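Local coordinates for xylose isomerase domain protein TIM barrel (Planctomyces limnophilus, PDB 3TVA) that binds a magnesium ion within a xylose isomerase-like TIM barrel and may act as an isomerase, at residues 27-32 with 268-273; 43-48 with 101-106; 54-59 with 112-117; 198-203 with 248-253; 231-236 with 277-282. All coordinates share one frame; numbering follows the deposited sequence.

The five contacts join neighbouring elements around the outside of one TIM barrel. Interactions 2 and 3 both use helix 97-114, with centres 14 Å apart; they fasten it to the loop after strand 37-41 and to helix 50-62. Interactions 1 and 5, also 14 Å between centres, share helix 266-287. Interaction 1 sets this last helix beside helix 27-32, closing the ring, and touches interaction 3 through the salt bridge of Glu28 with Lys59; interaction 5 packs the loop after strand 229-231 on it. Interaction 4 joins helices 196-203 and 240-249, its segments alternating along the chain with those of interaction 5. Interactions 2 and 4 lie on opposite sides of the chain's centre, their centres 32 Å apart.

Interaction 1 of 5, residues 27-32 with 268-273; sequences LEVAQD and QQKKDL
Lys270 meets helix 27-32 twice, with the root of its chain and with its end. Its CG lies 3.9 Å from Val29 CG1, a methyl held trans to the valine's amide nitrogen (chi1 170°), which sets it against the lysine. Beyond CG the lysine runs out fully extended, carrying the ammonium past the valine to the next turn. There NZ lies 3.7 Å from Asp32 OD2, a long salt bridge that is doubtful in detail because the aspartate occupies two positions. A lysine suits this surface position: its CG methylene packs on the valine while the charge stays outside near the carboxylate. In the TIM barrel, helix 27-32 follows strand 13-18 and helix 266-287 follows strand 256-258; these two strands pair in parallel, so the contact spans the seam where first and last helices meet. Further out, Gln268 NE2 donates to Asp272 OD1 at 3.0 Å, coming from above the carboxylate plane, one turn along the same helix. The other oxygen of Asp272 forms a salt bridge with Arg260. Buried Gln269 places its amide nitrogen on the carbonyls of Arg260 and Leu23, tying the start of the last helix to both loops.

Interaction 2 of 5, residues 43-48 with 101-106; sequences PHPHTR and VAEMKE
A salt-bridge network of Arg48, Glu103 and Glu106 fastens the loop after strand 37-41 to helix 97-114 near the C-terminal end of the barrel strands. Arg48 approaches end-on: NH1 and NH2 both donate to Glu103 OE2, each at 3.1 Å, with the guanidinium and carboxylate planes only 24° apart. From the next turn of the helix Glu106 OE2 reaches NH1 at 3.4 Å, a weak bond, its carboxylate turned 55° from the guanidinium. A bend at chi3 (-104°) swings the arginine head back under its own loop, where NE and NH2 grip Pro43 O side-on, NE at 3.0 Å. Pro45 CA sits 3.8 Å above the guanidinium plane, over its centre, which helps keep the group flat against the turn. Arginine fits here because its planar head can serve a carbonyl along one edge and two acids along another. A leucine in its place would probably leave the two glutamates without a balancing charge and the Pro43 carbonyl without its two donors. The arginine also packs on Ile107 and Phe110 of helix 97-114, while Met104, a selenomethionine on that helix, packs on Ile119 and Leu121 of strand 118-121 and on Leu144 of helix 132-149.

Interaction 3 of 5, residues 54-59 with 112-117; sequences QAFRAK and SWVGCP
Phe56 turns the edge of its ring to Val114, CD2 lying 4.1 Å from CG2 of the valine. A chi1 of 179°, with CG opposite the amide nitrogen, carries the ring off the helix, and the branched valine offers it one compact methyl. Next along the helix, Arg57 bends its chain around the end of the neighbouring helix: its CG and CD each lie 3.4 Å from Val114 O. The strongest polar partner of its guanidinium is Asp61, one turn on, though the arginine has two modelled positions. Gly115 ends helix 97-114 as the C-prime residue of a Schellman motif. Its positive phi (94°) would press a side chain against the preceding carbonyl, a conformation that glycine adopts most easily. The two helices follow the paired strands 37-41 and 66-71 and so are neighbours on the barrel's outside. Val114 and Trp113 also rest on Ala53 of helix 50-62, while Phe56 and Cys116 both pack inward on Val67 of strand 66-71.

Interaction 4 of 5, residues 198-203 with 248-253; sequences EALRKV and WEIGYR
Arg201 leaves its helix with CG anti to the carbonyl carbon (chi1 -69°) and stays extended as far as NE, while Glu249 is trans about CA-CB (chi1 171°), and the two chains meet at about a right angle. The grip is end-on and bidentate: Arg201 NH1 donates to Glu249 OE2 at 3.0 Å, and Arg201 NH2 to Glu249 OE1 at the same distance. With the planes 54° apart, OE2 is met from above the carboxylate plane and OE1 on its syn side but also out of plane. This long, charged pair suits the solvent-facing side. Deeper in, the branched residues Leu200 and Ile250 touch by their CD1 methyls, 4.0 Å apart. Helices 196-203 and 240-249 are neighbours on the outside of the TIM barrel, covering paired strands 179-183 and 207-216, and Leu200 also packs on Phe183 and Leu247. A Schellman motif at Gly251 ends the second helix, its positive phi favouring a residue without CB. Arg253 folds back over this end: its NH1 donates to Trp248 O at 2.9 Å and to Tyr252 O at 3.1 Å. The Arg253 guanidinium lies on the Trp248 ring, CZ 3.5 Å above the plane and toward the rim.

Interaction 5 of 5, residues 231-236 with 277-282; sequences VALGTG and LELLTG
Leu233 points its CB toward helix 266-287, and its first torsion (chi1 -156°) brings CG and CD2 to the helix's leucines. CG comes to 4.3 Å from Leu279 CD2, and beyond it CD2 carries the main contact. That methyl presses on the fork of Leu280, 3.8 Å from Leu280 CG, with both methyls of the fork close by, the two chains crossing at about a right angle. It also lies 4.2 Å from Leu279 CD2. Leu279 in turn leans on the backbone of the loop, its CD2 3.9 Å from Leu233 O and 4.0 Å from Gly234 CA. Gly234 is the third residue of a type II turn, Ala232 to Thr235, closed by Thr235 N donating to Ala232 O at 2.9 Å. Glycine fits twice over: its phi of 93° disfavours a side chain, and a CB would probably crowd the Leu279 methyl. Asp214 accepts from Gly234 N, fixing the turn to strand 207-216. Leucines suit this apolar joint, which Met240 and Leu244 of helix 240-249 extend. The Leu233 side chain is about 8 Å from those of the magnesium ligands Asp184 and Glu259, placing this loop-helix packing of the TIM barrel near the metal site but outside its first shell.

Interaction 1 of 5, residues 27-32 with 268-273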
# COMPACT_ATOMS: atom_id res chain seq x y z
N LEU A 27 -8.68 11.95 -8.36
CA LEU A 27 -9.97 11.60 -7.77
C LEU A 27 -11.11 11.64 -8.79
O LEU A 27 -12.06 10.85 -8.72
CB LEU A 27 -10.28 12.54 -6.60
CG LEU A 27 -11.49 12.21 -5.74
CD1 LEU A 27 -11.17 11.01 -4.88
CD2 LEU A 27 -11.89 13.40 -4.89
N GLU A 28 -10.99 12.54 -9.74
CA GLU A 28 -12.00 12.69 -10.78
C GLU A 28 -12.17 11.40 -11.59
O GLU A 28 -13.27 11.08 -12.07
CB GLU A 28 -11.64 13.86 -11.69
CG GLU A 28 -11.77 15.22 -11.00
CD GLU A 28 -10.60 15.58 -10.08
OE1 GLU A 28 -9.60 14.82 -10.01
OE2 GLU A 28 -10.68 16.64 -9.42
N VAL A 29 -11.09 10.64 -11.71
CA VAL A 29 -11.13 9.36 -12.43
C VAL A 29 -11.87 8.31 -11.59
O VAL A 29 -12.71 7.56 -12.10
CB VAL A 29 -9.69 8.90 -12.78
CG1 VAL A 29 -9.70 7.47 -13.30
CG2 VAL A 29 -9.05 9.86 -13.81
N ALA A 30 -11.57 8.27 -10.29
CA ALA A 30 -12.30 7.39 -9.37
C ALA A 30 -13.80 7.65 -9.45
O ALA A 30 -14.61 6.72 -9.39
CB ALA A 30 -11.79 7.59 -7.96
N GLN A 31 -14.16 8.93 -9.60
CA GLN A 31 -15.55 9.36 -9.72
C GLN A 31 -16.22 8.84 -10.98
O GLN A 31 -17.35 8.31 -10.92
CB GLN A 31 -15.61 10.88 -9.77
CG GLN A 31 -15.70 11.58 -8.45
CD GLN A 31 -16.06 13.05 -8.61
OE1 GLN A 31 -17.24 13.41 -8.64
NE2 GLN A 31 -15.05 13.89 -8.73
N ASP A 32 -15.54 9.02 -12.11
CA ASP A 32 -16.01 8.54 -13.40
C ASP A 32 -16.29 7.03 -13.34
O ASP A 32 -17.32 6.57 -13.83
CB ASP A 32 -14.97 8.84 -14.50
CG ASP A 32 -14.71 10.34 -14.69
OD1 ASP A 32 -15.60 11.15 -14.37
OD2 ASP A 32 -13.61 10.70 -15.16
N GLN A 268 -4.23 4.77 -20.70
CA GLN A 268 -4.06 3.33 -20.48
C GLN A 268 -4.23 2.94 -19.00
O GLN A 268 -4.73 1.86 -18.68
CB GLN A 268 -2.70 2.86 -20.99
CG GLN A 268 -2.56 1.34 -21.03
CD GLN A 268 -3.52 0.71 -22.02
OE1 GLN A 268 -3.74 1.23 -23.11
NE2 GLN A 268 -4.12 -0.42 -21.63
N GLN A 269 -3.77 3.81 -18.11
CA GLN A 269 -3.94 3.57 -16.68
C GLN A 269 -5.44 3.48 -16.35
O GLN A 269 -5.86 2.60 -15.59
CB GLN A 269 -3.27 4.67 -15.86
CG GLN A 269 -3.31 4.46 -14.36
CD GLN A 269 -2.62 5.60 -13.60
OE1 GLN A 269 -2.67 6.75 -14.02
NE2 GLN A 269 -1.99 5.27 -12.47
N LYS A 270 -6.24 4.37 -16.93
CA LYS A 270 -7.68 4.33 -16.69
C LYS A 270 -8.32 3.07 -17.32
O LYS A 270 -9.16 2.43 -16.68
CB LYS A 270 -8.40 5.60 -17.17
CG LYS A 270 -9.87 5.66 -16.74
CD LYS A 270 -10.62 6.79 -17.41
CE LYS A 270 -12.07 6.86 -16.94
NZ LYS A 270 -12.78 8.03 -17.52
N LYS A 271 -7.92 2.73 -18.54
CA LYS A 271 -8.38 1.48 -19.16
C LYS A 271 -8.10 0.26 -18.29
O LYS A 271 -8.96 -0.62 -18.16
CB LYS A 271 -7.74 1.28 -20.54
CG LYS A 271 -8.24 2.27 -21.58
CD LYS A 271 -7.61 2.03 -22.96
CE LYS A 271 -7.97 3.16 -23.93
NZ LYS A 271 -7.28 3.02 -25.24
N ASP A 272 -6.91 0.19 -17.70
CA ASP A 272 -6.55 -0.99 -16.91
C ASP A 272 -7.31 -0.98 -15.59
O ASP A 272 -7.64 -2.05 -15.06
CB ASP A 272 -5.03 -1.09 -16.67
CG ASP A 272 -4.25 -1.36 -17.96
OD1 ASP A 272 -4.87 -1.67 -19.00
OD2 ASP A 272 -3.00 -1.26 -17.93
N LEU A 273 -7.58 0.21 -15.06
CA LEU A 273 -8.44 0.30 -13.88
C LEU A 273 -9.85 -0.23 -14.22
O LEU A 273 -10.44 -0.97 -13.43
CB LEU A 273 -8.52 1.73 -13.33
CG LEU A 273 -7.24 2.32 -12.71
CD1 LEU A 273 -7.52 3.67 -12.06
CD2 LEU A 273 -6.60 1.38 -11.71

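Interaction 2 of 5, residues 43-48 with 101-106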
# COMPACT_ATOMS: atom_id res chain seq x y z
N PRO A 43 -0.65 14.22 -0.05
CA PRO A 43 -0.24 15.36 -0.87
C PRO A 43 1.14 15.85 -0.49
O PRO A 43 1.68 15.45 0.56
CB PRO A 43 -1.30 16.42 -0.54
CG PRO A 43 -1.80 16.05 0.82
CD PRO A 43 -1.75 14.55 0.87
N HIS A 44 1.71 16.67 -1.36
CA HIS A 44 2.98 17.34 -1.08
C HIS A 44 2.90 18.18 0.19
O HIS A 44 1.81 18.58 0.59
CB HIS A 44 3.38 18.20 -2.28
CG HIS A 44 3.95 17.40 -3.42
ND1 HIS A 44 5.11 16.66 -3.31
CD2 HIS A 44 3.51 17.22 -4.69
CE1 HIS A 44 5.37 16.07 -4.46
NE2 HIS A 44 4.41 16.38 -5.31
N PRO A 45 4.04 18.42 0.85
CA PRO A 45 4.09 19.14 2.13
C PRO A 45 3.30 20.46 2.15
O PRO A 45 2.61 20.73 3.13
CB PRO A 45 5.58 19.41 2.30
CG PRO A 45 6.22 18.21 1.68
CD PRO A 45 5.35 17.83 0.51
N HIS A 46 3.39 21.24 1.08
CA HIS A 46 2.74 22.55 1.04
C HIS A 46 1.22 22.47 0.90
O HIS A 46 0.51 23.43 1.18
CB HIS A 46 3.34 23.44 -0.06
CG HIS A 46 3.56 22.72 -1.36
ND1 HIS A 46 4.54 21.76 -1.53
CD2 HIS A 46 2.94 22.84 -2.56
CE1 HIS A 46 4.50 21.31 -2.77
NE2 HIS A 46 3.54 21.95 -3.41
N THR A 47 0.73 21.32 0.45
CA THR A 47 -0.71 21.05 0.33
C THR A 47 -1.31 20.24 1.48
O THR A 47 -2.37 19.63 1.35
CB THR A 47 -1.13 20.58 -1.08
OG1 THR A 47 -0.26 19.54 -1.53
CG2 THR A 47 -1.02 21.78 -2.07
N ARG A 48 -0.52 20.08 2.53
CA ARG A 48 -0.83 19.21 3.66
C ARG A 48 -1.50 19.84 4.90
O ARG A 48 -1.57 19.18 5.95
CB ARG A 48 0.43 18.48 4.09
CG ARG A 48 0.28 17.01 4.27
CD ARG A 48 1.65 16.44 4.65
NE ARG A 48 2.27 15.76 3.52
CZ ARG A 48 3.57 15.52 3.41
NH1 ARG A 48 4.41 15.93 4.35
NH2 ARG A 48 4.02 14.87 2.34
N VAL A 101 10.39 10.33 9.14
CA VAL A 101 9.61 10.09 10.34
C VAL A 101 8.70 11.29 10.64
O VAL A 101 7.50 11.13 10.90
CB VAL A 101 10.53 9.78 11.54
CG1 VAL A 101 9.75 9.77 12.87
CG2 VAL A 101 11.23 8.46 11.32
N ALA A 102 9.28 12.50 10.61
CA ALA A 102 8.51 13.73 10.83
C ALA A 102 7.42 13.92 9.76
O ALA A 102 6.30 14.35 10.05
CB ALA A 102 9.44 14.98 10.90
N GLU A 103 7.75 13.60 8.52
CA GLU A 103 6.76 13.64 7.45
C GLU A 103 5.61 12.66 7.68
O GLU A 103 4.46 13.00 7.42
CB GLU A 103 7.38 13.37 6.08
CG GLU A 103 8.01 14.57 5.45
CD GLU A 103 8.05 14.44 3.94
OE1 GLU A 103 9.16 14.25 3.40
OE2 GLU A 103 6.98 14.50 3.29
N MSE A 104 5.91 11.44 8.14
CA MSE A 104 4.85 10.45 8.39
C MSE A 104 3.93 10.94 9.50
O MSE A 104 2.72 10.69 9.48
CB MSE A 104 5.42 9.07 8.78
CG MSE A 104 5.78 8.15 7.63
SE MSE A 104 4.32 7.85 6.35
CE MSE A 104 3.03 7.06 7.51
N LYS A 105 4.50 11.62 10.48
CA LYS A 105 3.67 12.22 11.53
C LYS A 105 2.77 13.35 11.01
O LYS A 105 1.63 13.46 11.44
CB LYS A 105 4.50 12.67 12.72
CG LYS A 105 5.15 11.50 13.47
CD LYS A 105 5.99 12.00 14.64
CE LYS A 105 6.81 10.86 15.23
NZ LYS A 105 7.67 11.35 16.33
N GLU A 106 3.26 14.19 10.10
CA GLU A 106 2.40 15.19 9.46
C GLU A 106 1.32 14.53 8.61
O GLU A 106 0.21 15.02 8.51
CB GLU A 106 3.20 16.10 8.53
CG GLU A 106 4.19 17.00 9.19
CD GLU A 106 5.09 17.66 8.14
OE1 GLU A 106 6.30 17.83 8.42
OE2 GLU A 106 4.57 17.98 7.03

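Interaction 3 of 5, residues 54-59 with 112-117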
# COMPACT_ATOMS: atom_id res chain seq x y z
N GLN A 54 -9.44 19.69 4.99
CA GLN A 54 -10.88 19.91 5.06
C GLN A 54 -11.48 20.07 3.66
O GLN A 54 -12.57 19.59 3.40
CB GLN A 54 -11.20 21.11 5.97
CG GLN A 54 -10.92 20.75 7.45
CD GLN A 54 -11.04 21.93 8.40
OE1 GLN A 54 -10.58 23.03 8.11
NE2 GLN A 54 -11.65 21.68 9.56
N ALA A 55 -10.75 20.73 2.76
CA ALA A 55 -11.19 20.83 1.38
C ALA A 55 -11.22 19.44 0.73
O ALA A 55 -12.15 19.11 0.01
CB ALA A 55 -10.29 21.79 0.59
N PHE A 56 -10.20 18.63 0.98
CA PHE A 56 -10.14 17.30 0.36
C PHE A 56 -11.26 16.38 0.87
O PHE A 56 -11.88 15.63 0.08
CB PHE A 56 -8.76 16.65 0.56
CG PHE A 56 -8.65 15.27 -0.05
CD1 PHE A 56 -8.62 15.10 -1.43
CD2 PHE A 56 -8.58 14.15 0.77
CE1 PHE A 56 -8.52 13.82 -1.99
CE2 PHE A 56 -8.48 12.87 0.22
CZ PHE A 56 -8.46 12.71 -1.16
N ARG A 57 -11.54 16.41 2.17
CA ARG A 57 -12.65 15.62 2.71
C ARG A 57 -13.99 16.12 2.14
O ARG A 57 -14.86 15.32 1.83
CB ARG A 57 -12.66 15.64 4.24
CG ARG A 57 -13.82 14.85 4.89
CD ARG A 57 -14.01 13.45 4.28
NE ARG A 57 -14.26 12.43 5.30
CZ ARG A 57 -15.40 12.26 5.95
NH1 ARG A 57 -15.52 11.30 6.86
NH2 ARG A 57 -16.44 13.05 5.70
N ALA A 58 -14.14 17.44 1.99
CA ALA A 58 -15.35 17.97 1.35
C ALA A 58 -15.51 17.49 -0.11
O ALA A 58 -16.62 17.20 -0.56
CB ALA A 58 -15.37 19.50 1.41
N LYS A 59 -14.40 17.40 -0.83
CA LYS A 59 -14.42 16.94 -2.22
C LYS A 59 -14.81 15.45 -2.30
O LYS A 59 -15.64 15.06 -3.13
CB LYS A 59 -13.04 17.16 -2.84
CG LYS A 59 -13.00 17.10 -4.35
CD LYS A 59 -11.56 17.26 -4.85
CE LYS A 59 -11.52 17.28 -6.38
NZ LYS A 59 -10.14 17.45 -6.90
N SER A 112 -5.91 12.42 10.05
CA SER A 112 -6.84 12.70 11.15
C SER A 112 -7.84 13.83 10.81
O SER A 112 -9.02 13.71 11.07
CB SER A 112 -6.06 13.03 12.42
OG SER A 112 -6.95 13.30 13.48
N TRP A 113 -7.35 14.91 10.22
CA TRP A 113 -8.22 16.00 9.77
C TRP A 113 -9.18 15.55 8.66
O TRP A 113 -10.33 15.98 8.59
CB TRP A 113 -7.37 17.17 9.29
CG TRP A 113 -6.53 17.81 10.35
CD1 TRP A 113 -6.89 18.04 11.66
CD2 TRP A 113 -5.20 18.33 10.21
NE1 TRP A 113 -5.87 18.67 12.33
CE2 TRP A 113 -4.81 18.85 11.47
CE3 TRP A 113 -4.29 18.41 9.14
CZ2 TRP A 113 -3.55 19.44 11.69
CZ3 TRP A 113 -3.04 18.99 9.36
CH2 TRP A 113 -2.69 19.51 10.62
N VAL A 114 -8.71 14.65 7.80
CA VAL A 114 -9.52 14.09 6.73
C VAL A 114 -10.57 13.11 7.27
O VAL A 114 -11.64 12.96 6.69
CB VAL A 114 -8.62 13.40 5.65
CG1 VAL A 114 -9.42 12.51 4.73
CG2 VAL A 114 -7.88 14.47 4.84
N GLY A 115 -10.27 12.46 8.40
CA GLY A 115 -11.17 11.48 8.97
C GLY A 115 -10.84 10.06 8.53
O GLY A 115 -11.67 9.15 8.63
N CYS A 116 -9.62 9.85 8.04
CA CYS A 116 -9.19 8.53 7.58
C CYS A 116 -8.47 7.77 8.70
O CYS A 116 -7.49 8.27 9.27
CB CYS A 116 -8.25 8.69 6.38
SG CYS A 116 -7.58 7.15 5.77
N PRO A 117 -8.95 6.55 9.02
CA PRO A 117 -8.52 5.67 10.13
C PRO A 117 -7.12 5.06 9.96
O PRO A 117 -6.62 4.40 10.88
CB PRO A 117 -9.62 4.60 10.18
CG PRO A 117 -10.07 4.48 8.77
CD PRO A 117 -9.99 5.90 8.20

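Interaction 4 of 5, residues 198-203 with 248-253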
# COMPACT_ATOMS: atom_id res chain seq x y z
N GLU A 198 1.23 -17.84 -0.73
CA GLU A 198 1.79 -18.47 0.47
C GLU A 198 2.14 -17.43 1.55
O GLU A 198 1.94 -17.67 2.74
CB GLU A 198 3.02 -19.30 0.14
CG GLU A 198 2.72 -20.51 -0.73
CD GLU A 198 3.97 -21.17 -1.29
OE1 GLU A 198 5.07 -20.96 -0.73
OE2 GLU A 198 3.85 -21.90 -2.31
N ALA A 199 2.67 -16.28 1.13
CA ALA A 199 3.02 -15.24 2.09
C ALA A 199 1.76 -14.68 2.75
O ALA A 199 1.75 -14.44 3.94
CB ALA A 199 3.82 -14.12 1.42
N LEU A 200 0.72 -14.47 1.95
CA LEU A 200 -0.57 -14.01 2.46
C LEU A 200 -1.11 -14.91 3.57
O LEU A 200 -1.58 -14.42 4.59
CB LEU A 200 -1.59 -13.94 1.32
CG LEU A 200 -3.01 -13.59 1.75
CD1 LEU A 200 -3.06 -12.19 2.41
CD2 LEU A 200 -3.96 -13.67 0.55
N ARG A 201 -1.06 -16.23 3.36
CA ARG A 201 -1.50 -17.17 4.39
C ARG A 201 -0.69 -16.99 5.67
O ARG A 201 -1.24 -17.03 6.76
CB ARG A 201 -1.36 -18.61 3.93
CG ARG A 201 -2.32 -19.04 2.82
CD ARG A 201 -2.25 -20.56 2.64
NE ARG A 201 -3.38 -21.01 1.85
CZ ARG A 201 -4.57 -21.29 2.36
NH1 ARG A 201 -4.77 -21.20 3.67
NH2 ARG A 201 -5.56 -21.67 1.57
N LYS A 202 0.62 -16.80 5.53
CA LYS A 202 1.48 -16.68 6.70
C LYS A 202 1.19 -15.42 7.51
O LYS A 202 1.27 -15.44 8.73
CB LYS A 202 2.95 -16.68 6.28
CG LYS A 202 3.54 -18.05 6.04
CD LYS A 202 4.99 -17.94 5.60
CE LYS A 202 5.70 -19.28 5.61
NZ LYS A 202 7.08 -19.18 5.04
N VAL A 203 0.90 -14.32 6.82
CA VAL A 203 0.72 -13.03 7.49
C VAL A 203 -0.73 -12.65 7.79
O VAL A 203 -0.99 -11.51 8.20
CB VAL A 203 1.48 -11.87 6.79
CG1 VAL A 203 2.96 -12.23 6.66
CG2 VAL A 203 0.85 -11.53 5.43
N TRP A 248 -10.70 -14.45 0.94
CA TRP A 248 -12.01 -14.77 1.47
C TRP A 248 -11.88 -15.77 2.62
O TRP A 248 -12.47 -15.58 3.68
CB TRP A 248 -12.91 -15.33 0.38
CG TRP A 248 -14.31 -15.59 0.84
CD1 TRP A 248 -14.89 -16.81 1.09
CD2 TRP A 248 -15.31 -14.60 1.09
NE1 TRP A 248 -16.19 -16.63 1.49
CE2 TRP A 248 -16.48 -15.29 1.50
CE3 TRP A 248 -15.34 -13.20 1.01
CZ2 TRP A 248 -17.66 -14.62 1.83
CZ3 TRP A 248 -16.51 -12.54 1.34
CH2 TRP A 248 -17.66 -13.25 1.74
N GLU A 249 -11.07 -16.81 2.42
CA GLU A 249 -10.87 -17.83 3.45
C GLU A 249 -10.31 -17.28 4.77
O GLU A 249 -10.71 -17.72 5.85
CB GLU A 249 -9.94 -18.94 2.94
CG GLU A 249 -9.54 -19.89 4.05
CD GLU A 249 -8.44 -20.86 3.66
OE1 GLU A 249 -8.35 -21.23 2.47
OE2 GLU A 249 -7.65 -21.26 4.56
N ILE A 250 -9.41 -16.31 4.71
CA ILE A 250 -8.82 -15.80 5.95
C ILE A 250 -9.67 -14.74 6.64
O ILE A 250 -9.28 -14.21 7.68
CB ILE A 250 -7.42 -15.27 5.75
CG1 ILE A 250 -7.46 -14.03 4.84
CG2 ILE A 250 -6.53 -16.38 5.19
CD1 ILE A 250 -6.12 -13.35 4.67
N GLY A 251 -10.83 -14.43 6.08
CA GLY A 251 -11.73 -13.50 6.73
C GLY A 251 -11.62 -12.05 6.29
O GLY A 251 -12.27 -11.19 6.89
N TYR A 252 -10.85 -11.76 5.23
CA TYR A 252 -10.74 -10.36 4.83
C TYR A 252 -11.98 -9.93 4.06
O TYR A 252 -12.37 -10.57 3.08
CB TYR A 252 -9.50 -10.12 3.97
CG TYR A 252 -9.38 -8.67 3.56
CD1 TYR A 252 -8.94 -7.71 4.48
CD2 TYR A 252 -9.75 -8.24 2.29
CE1 TYR A 252 -8.84 -6.37 4.12
CE2 TYR A 252 -9.66 -6.90 1.92
CZ TYR A 252 -9.21 -5.97 2.84
OH TYR A 252 -9.12 -4.65 2.49
N ARG A 253 -12.69 -8.97 4.64
CA ARG A 253 -13.87 -8.35 4.06
C ARG A 253 -13.74 -6.92 3.51
O ARG A 253 -14.72 -6.37 3.00
CB ARG A 253 -15.06 -8.51 5.01
CG ARG A 253 -15.25 -9.98 5.46
CD ARG A 253 -15.70 -10.88 4.29
NE ARG A 253 -16.01 -12.24 4.71
CZ ARG A 253 -15.16 -13.27 4.59
NH1 ARG A 253 -13.96 -13.07 4.05
NH2 ARG A 253 -15.52 -14.48 4.99

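Interaction 5 of 5, residues 231-236 with 277-282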
# COMPACT_ATOMS: atom_id res chain seq x y z
N VAL A 231 1.95 -5.76 -14.84
CA VAL A 231 1.06 -5.88 -16.00
C VAL A 231 -0.40 -5.68 -15.56
O VAL A 231 -0.69 -5.68 -14.37
CB VAL A 231 1.20 -7.27 -16.67
CG1 VAL A 231 2.57 -7.43 -17.30
CG2 VAL A 231 0.94 -8.39 -15.66
N ALA A 232 -1.29 -5.51 -16.54
CA ALA A 232 -2.72 -5.33 -16.26
C ALA A 232 -3.28 -6.48 -15.41
O ALA A 232 -2.88 -7.64 -15.56
CB ALA A 232 -3.49 -5.20 -17.58
N LEU A 233 -4.20 -6.15 -14.51
CA LEU A 233 -4.72 -7.11 -13.54
C LEU A 233 -5.25 -8.36 -14.24
O LEU A 233 -6.05 -8.27 -15.16
CB LEU A 233 -5.83 -6.47 -12.72
CG LEU A 233 -6.06 -7.12 -11.36
CD1 LEU A 233 -4.88 -6.79 -10.45
CD2 LEU A 233 -7.38 -6.69 -10.73
N GLY A 234 -4.78 -9.53 -13.80
CA GLY A 234 -5.22 -10.79 -14.36
C GLY A 234 -4.36 -11.32 -15.48
O GLY A 234 -4.53 -12.47 -15.89
N THR A 235 -3.46 -10.49 -16.02
CA THR A 235 -2.59 -10.96 -17.10
C THR A 235 -1.22 -11.40 -16.61
O THR A 235 -0.39 -11.84 -17.40
CB THR A 235 -2.45 -9.91 -18.23
OG1 THR A 235 -1.80 -8.73 -17.72
CG2 THR A 235 -3.81 -9.54 -18.79
N GLY A 236 -0.98 -11.30 -15.30
CA GLY A 236 0.31 -11.65 -14.73
C GLY A 236 0.37 -12.98 -14.01
O GLY A 236 -0.39 -13.89 -14.32
N LEU A 277 -11.61 -3.44 -12.70
CA LEU A 277 -12.89 -3.29 -12.03
C LEU A 277 -13.89 -4.36 -12.50
O LEU A 277 -14.62 -4.95 -11.70
CB LEU A 277 -13.43 -1.87 -12.24
CG LEU A 277 -14.83 -1.49 -11.75
CD1 LEU A 277 -15.02 -1.88 -10.30
CD2 LEU A 277 -15.07 0.00 -11.91
N GLU A 278 -13.89 -4.63 -13.81
CA GLU A 278 -14.75 -5.68 -14.35
C GLU A 278 -14.36 -7.09 -13.87
O GLU A 278 -15.22 -7.90 -13.49
CB GLU A 278 -14.75 -5.64 -15.88
CG GLU A 278 -15.56 -6.76 -16.51
CD GLU A 278 -15.53 -6.71 -18.02
OE1 GLU A 278 -16.57 -7.02 -18.64
OE2 GLU A 278 -14.46 -6.38 -18.58
N LEU A 279 -13.06 -7.38 -13.89
CA LEU A 279 -12.55 -8.65 -13.38
C LEU A 279 -12.87 -8.87 -11.89
O LEU A 279 -13.34 -9.95 -11.49
CB LEU A 279 -11.05 -8.74 -13.62
CG LEU A 279 -10.40 -9.99 -13.04
CD1 LEU A 279 -10.87 -11.22 -13.83
CD2 LEU A 279 -8.88 -9.89 -13.05
N LEU A 280 -12.63 -7.86 -11.07
CA LEU A 280 -12.86 -8.00 -9.63
C LEU A 280 -14.34 -8.08 -9.29
O LEU A 280 -14.74 -8.76 -8.34
CB LEU A 280 -12.21 -6.85 -8.84
CG LEU A 280 -10.68 -6.81 -8.87
CD1 LEU A 280 -10.17 -5.56 -8.19
CD2 LEU A 280 -10.09 -8.05 -8.20
N THR A 281 -15.16 -7.39 -10.08
CA THR A 281 -16.60 -7.39 -9.86
C THR A 281 -17.17 -8.79 -10.11
O THR A 281 -18.01 -9.26 -9.35
CB THR A 281 -17.29 -6.33 -10.74
OG1 THR A 281 -16.84 -5.02 -10.34
CG2 THR A 281 -18.81 -6.39 -10.61
N GLY A 282 -16.69 -9.45 -11.16
CA GLY A 282 -17.08 -10.82 -11.46
C GLY A 282 -16.59 -11.79 -10.39
O GLY A 282 -17.33 -12.68 -9.96